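Side-chain contacts in ethanolamine utilization protein EutL (Clostridium perfringens E str. JGS1987, PDB 4TME), which forms part of the shell of the ethanolamine utilization microcompartment as a trimer, with ethanolamine probably acting as a regulator of its pore opening: residues A88-S91 with P92-R96; A163-A167 with A168-M172. All coordinates share one frame; numbering follows the deposited sequence. Where two conformers were deposited one is given.

In the fold
Both contacts sit where the chain turns between a strand and a helix, one in each of the two BMC domains. Interaction 1 takes strand 83-89 into the start of helix 92-106; interaction 2 takes the end of helix 154-167 into strand 171-176. They lie on opposite sides of the chain's centre, with their own centres about 38 Å apart and their nearest atoms about 26 Å apart, so neither touches the other. None of their residues lines the two ethanolamine pockets. Strand 171-176 does end in Phe176, a residue of the pocket that also contains Asp44, Asp45, Val151, Thr180 and Phe184. Each contact also lies beside a neighbouring subunit of the trimer.

Interaction 1 (A88-S91 with P92-R96); sequences AGPS and PAEVR
Strand 83-89 ends at Gly89, the chain turns through Pro90 and Ser91, and the helix is under way at Pro92, its first turn closed by a nearly straight bond from Val95 N to Ser91 O (3.2 Å, 177°). Ser91 is the N-cap: its OG accepts from Glu94 N at 3.2 Å with an N-H...O angle of 159°. A chi1 of 68° makes this possible, tucking OG between its own N and carbonyl carbon so that it faces the first turn. Glu94 N also makes a weak bond to Ser91 O, so the serine meets this one N-H with both its oxygens.

Van der Waals contacts surround the cap. Glu94 CG lies 3.6 Å from Ser91 OG and 4.1 Å from Pro90 CG, the proline ring and the glutamate chain meeting at a slant. A bend at the second torsion of Glu94 then carries the carboxylate away, and OE2 accepts from Glu59 N. On the buried side, Val95 CG2 comes 3.5 Å from Ser91 O in one of the valine's two conformers, so this contact is tentative. Val95 also packs on Ser35 of strand 35-41 and Ile15 of strand 10-16, so the helix start lies against these two strands, while Pro92 packs on His221 of the second subunit, probably a histidine of the C-terminal tag.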
loop_
_atom_site.group_PDB
_atom_site.type_symbol
_atom_site.label_atom_id
_atom_site.label_comp_id
_atom_site.label_asym_id
_atom_site.label_seq_id
_atom_site.Cartn_x
_atom_site.Cartn_y
_atom_site.Cartn_z
ATOM N N ALA C 88 0.264 20.033 16.005
ATOM C CA ALA C 88 1.115 20.307 17.164
ATOM C C ALA C 88 1.062 21.796 17.499
ATOM O O ALA C 88 1.000 22.655 16.626
ATOM C CB ALA C 88 2.551 19.868 16.919
ATOM N N GLY C 89 1.090 22.087 18.790
ATOM C CA GLY C 89 1.064 23.462 19.243
ATOM C C GLY C 89 1.694 23.569 20.614
ATOM O O GLY C 89 2.074 22.565 21.202
ATOM N N PRO C 90 1.802 24.794 21.128
ATOM C CA PRO C 90 2.501 25.085 22.385
ATOM C C PRO C 90 1.726 24.702 23.628
ATOM O O PRO C 90 2.316 24.652 24.704
ATOM C CB PRO C 90 2.683 26.606 22.336
ATOM C CG PRO C 90 1.571 27.086 21.484
ATOM C CD PRO C 90 1.427 26.030 20.421
ATOM N N SER C 91 0.427 24.473 23.499
ATOM C CA SER C 91 -0.399 24.167 24.662
ATOM C C SER C 91 -1.577 23.321 24.257
ATOM O O SER C 91 -1.965 23.299 23.092
ATOM C CB SER C 91 -0.908 25.458 25.306
ATOM O OG SER C 91 -1.834 26.085 24.427
ATOM N N PRO C 92 -2.163 22.601 25.215
ATOM C CA PRO C 92 -3.405 21.905 24.911
ATOM C C PRO C 92 -4.502 22.847 24.426
ATOM O O PRO C 92 -5.282 22.440 23.577
ATOM C CB PRO C 92 -3.779 21.258 26.260
ATOM C CG PRO C 92 -2.514 21.137 26.982
ATOM C CD PRO C 92 -1.693 22.315 26.584
ATOM N N ALA C 93 -4.586 24.070 24.958
ATOM C CA ALA C 93 -5.625 24.999 24.526
ATOM C C ALA C 93 -5.519 25.314 23.028
ATOM O O ALA C 93 -6.522 25.363 22.328
ATOM C CB ALA C 93 -5.567 26.290 25.331
ATOM N N GLU C 94 -4.309 25.508 22.526
ATOM C CA GLU C 94 -4.163 25.813 21.105
ATOM C C GLU C 94 -4.506 24.597 20.236
ATOM O O GLU C 94 -5.181 24.744 19.214
ATOM C CB GLU C 94 -2.753 26.318 20.789
ATOM C CG GLU C 94 -2.487 27.769 21.263
ATOM C CD GLU C 94 -3.420 28.825 20.651
ATOM O OE1 GLU C 94 -3.571 29.920 21.260
ATOM O OE2 GLU C 94 -3.982 28.591 19.559
ATOM N N VAL C 95 -4.030 23.424 20.640
ATOM C CA VAL C 95 -4.389 22.190 19.961
ATOM C C VAL C 95 -5.903 22.026 19.915
ATOM O O VAL C 95 -6.477 21.775 18.864
ATOM C CB VAL C 95 -3.750 20.988 20.638
ATOM C CG1 VAL C 95 -4.340 19.690 20.107
ATOM C CG2 VAL C 95 -2.245 21.042 20.426
ATOM N N ARG C 96 -6.548 22.216 21.059
ATOM C CA ARG C 96 -7.995 22.093 21.166
ATOM C C ARG C 96 -8.694 23.059 20.193
ATOM O O ARG C 96 -9.645 22.691 19.503
ATOM C CB ARG C 96 -8.378 22.350 22.624
ATOM C CG ARG C 96 -9.774 22.105 23.074
ATOM C CD ARG C 96 -9.739 22.633 24.521
ATOM N NE ARG C 96 -10.875 22.374 25.385
ATOM C CZ ARG C 96 -12.032 23.006 25.306
ATOM N NH1 ARG C 96 -12.230 23.889 24.335
ATOM N NH2 ARG C 96 -13.003 22.729 26.181
#

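Interaction 2 (A163-A167 with A168-M172); sequences AALKA and ADVEM
Leu165 and Val170 make the apolar touch of this helix-to-strand turn, methyl against methyl, with Leu165 CD2 4.2 Å from Val170 CG2 and the two side chains crossing at about a right angle. The same Val170 CG2 lies 4.2 Å from Ala164 O, so this one branch meets both the leucine and the backbone of the last helical turn. Chi1 of -66° places CG2 between the valine's own N and carbonyl carbon, on the side facing the helix. This is the close, buried half of the contact. Leu189 of strand 185-191 packs on both Leu165 and Val170, while Ala195 of helix 193-212 adds to the cover over the valine. The methyls of Ala167 and Ala168 lie on Ala202 and Ala198 of the same helix.

The backbone turn is looser. Ala168 is the first residue to leave helical geometry, and its N stands 3.4 Å from Ala164 O. Asp169 marks the solvent side: exposed, it is the centre of an inverse gamma turn that swings the chain round, with a weak bond from Val170 N back to Ala168 O (2.8 Å). Lys166 leaves the helix on the side away from 168-172, toward another subunit; its extended chain takes NZ to a salt bridge with Asp162 OD2 and a hydrogen bond to Ser17 O of the third subunit.

Overall this is a tight alpha-to-beta connection within the second BMC domain, which delivers the chain from helix 154-167 into strand 171-176, the outermost strand of its sheet within this chain, where Glu171 pairs with Thr190 through backbone hydrogen bonding.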
loop_
_atom_site.group_PDB
_atom_site.type_symbol
_atom_site.label_atom_id
_atom_site.label_comp_id
_atom_site.label_asym_id
_atom_site.label_seq_id
_atom_site.Cartn_x
_atom_site.Cartn_y
_atom_site.Cartn_z
ATOM N N ALA C 163 -6.810 18.370 -18.784
ATOM C CA ALA C 163 -7.892 19.289 -19.110
ATOM C C ALA C 163 -7.839 20.558 -18.261
ATOM O O ALA C 163 -8.035 21.661 -18.778
ATOM C CB ALA C 163 -9.216 18.601 -18.923
ATOM N N ALA C 164 -7.573 20.380 -16.968
ATOM C CA ALA C 164 -7.569 21.486 -16.024
ATOM C C ALA C 164 -6.413 22.445 -16.340
ATOM O O ALA C 164 -6.590 23.665 -16.337
ATOM C CB ALA C 164 -7.470 20.975 -14.615
ATOM N N LEU C 165 -5.237 21.877 -16.646
ATOM C CA LEU C 165 -4.059 22.682 -16.968
ATOM C C LEU C 165 -4.251 23.485 -18.252
ATOM O O LEU C 165 -3.789 24.624 -18.378
ATOM C CB LEU C 165 -2.819 21.781 -17.076
ATOM C CG LEU C 165 -2.317 21.209 -15.740
ATOM C CD1 LEU C 165 -1.405 20.057 -16.009
ATOM C CD2 LEU C 165 -1.595 22.269 -14.934
ATOM N N LYS C 166 -4.930 22.896 -19.231
ATOM C CA LYS C 166 -5.179 23.583 -20.480
ATOM C C LYS C 166 -6.236 24.687 -20.343
ATOM O O LYS C 166 -6.200 25.680 -21.073
ATOM C CB LYS C 166 -5.580 22.564 -21.533
ATOM C CG LYS C 166 -4.359 21.791 -22.043
ATOM C CD LYS C 166 -4.743 20.534 -22.774
ATOM C CE LYS C 166 -3.532 19.942 -23.503
ATOM N NZ LYS C 166 -3.901 18.654 -24.115
ATOM N N ALA C 167 -7.144 24.522 -19.389
ATOM C CA ALA C 167 -8.321 25.398 -19.280
ATOM C C ALA C 167 -8.053 26.697 -18.541
ATOM O O ALA C 167 -8.799 27.672 -18.693
ATOM C CB ALA C 167 -9.446 24.665 -18.580
ATOM N N ALA C 168 -6.999 26.722 -17.750
ATOM C CA ALA C 168 -6.851 27.768 -16.757
ATOM C C ALA C 168 -5.406 28.209 -16.660
ATOM O O ALA C 168 -4.493 27.418 -16.896
ATOM C CB ALA C 168 -7.353 27.265 -15.408
ATOM N N ASP C 169 -5.206 29.469 -16.297
ATOM C CA ASP C 169 -3.870 30.011 -16.100
ATOM C C ASP C 169 -3.341 29.587 -14.737
ATOM O O ASP C 169 -3.254 30.399 -13.802
ATOM C CB ASP C 169 -3.883 31.544 -16.218
ATOM C CG ASP C 169 -2.484 32.134 -16.340
ATOM O OD1 ASP C 169 -1.527 31.353 -16.519
ATOM O OD2 ASP C 169 -2.343 33.379 -16.271
ATOM N N VAL C 170 -3.011 28.304 -14.631
ATOM C CA VAL C 170 -2.533 27.707 -13.386
ATOM C C VAL C 170 -1.194 26.984 -13.554
ATOM O O VAL C 170 -0.819 26.575 -14.666
ATOM C CB VAL C 170 -3.566 26.709 -12.818
ATOM C CG1 VAL C 170 -4.832 27.456 -12.388
ATOM C CG2 VAL C 170 -3.877 25.613 -13.827
ATOM N N GLU C 171 -0.475 26.858 -12.439
ATOM C CA GLU C 171 0.826 26.205 -12.376
ATOM C C GLU C 171 0.740 24.945 -11.544
ATOM O O GLU C 171 0.037 24.895 -10.538
ATOM C CB GLU C 171 1.882 27.116 -11.750
ATOM C CG GLU C 171 2.052 28.467 -12.420
ATOM C CD GLU C 171 3.102 29.308 -11.724
ATOM O OE1 GLU C 171 2.759 30.011 -10.741
ATOM O OE2 GLU C 171 4.274 29.253 -12.153
ATOM N N MET C 172 1.482 23.933 -11.965
ATOM C CA MET C 172 1.623 22.694 -11.233
ATOM C C MET C 172 2.482 22.933 -9.991
ATOM O O MET C 172 3.580 23.496 -10.097
ATOM C CB MET C 172 2.248 21.644 -12.162
ATOM C CG MET C 172 2.701 20.364 -11.511
ATOM S SD MET C 172 1.347 19.499 -10.751
ATOM C CE MET C 172 0.564 18.588 -12.096
#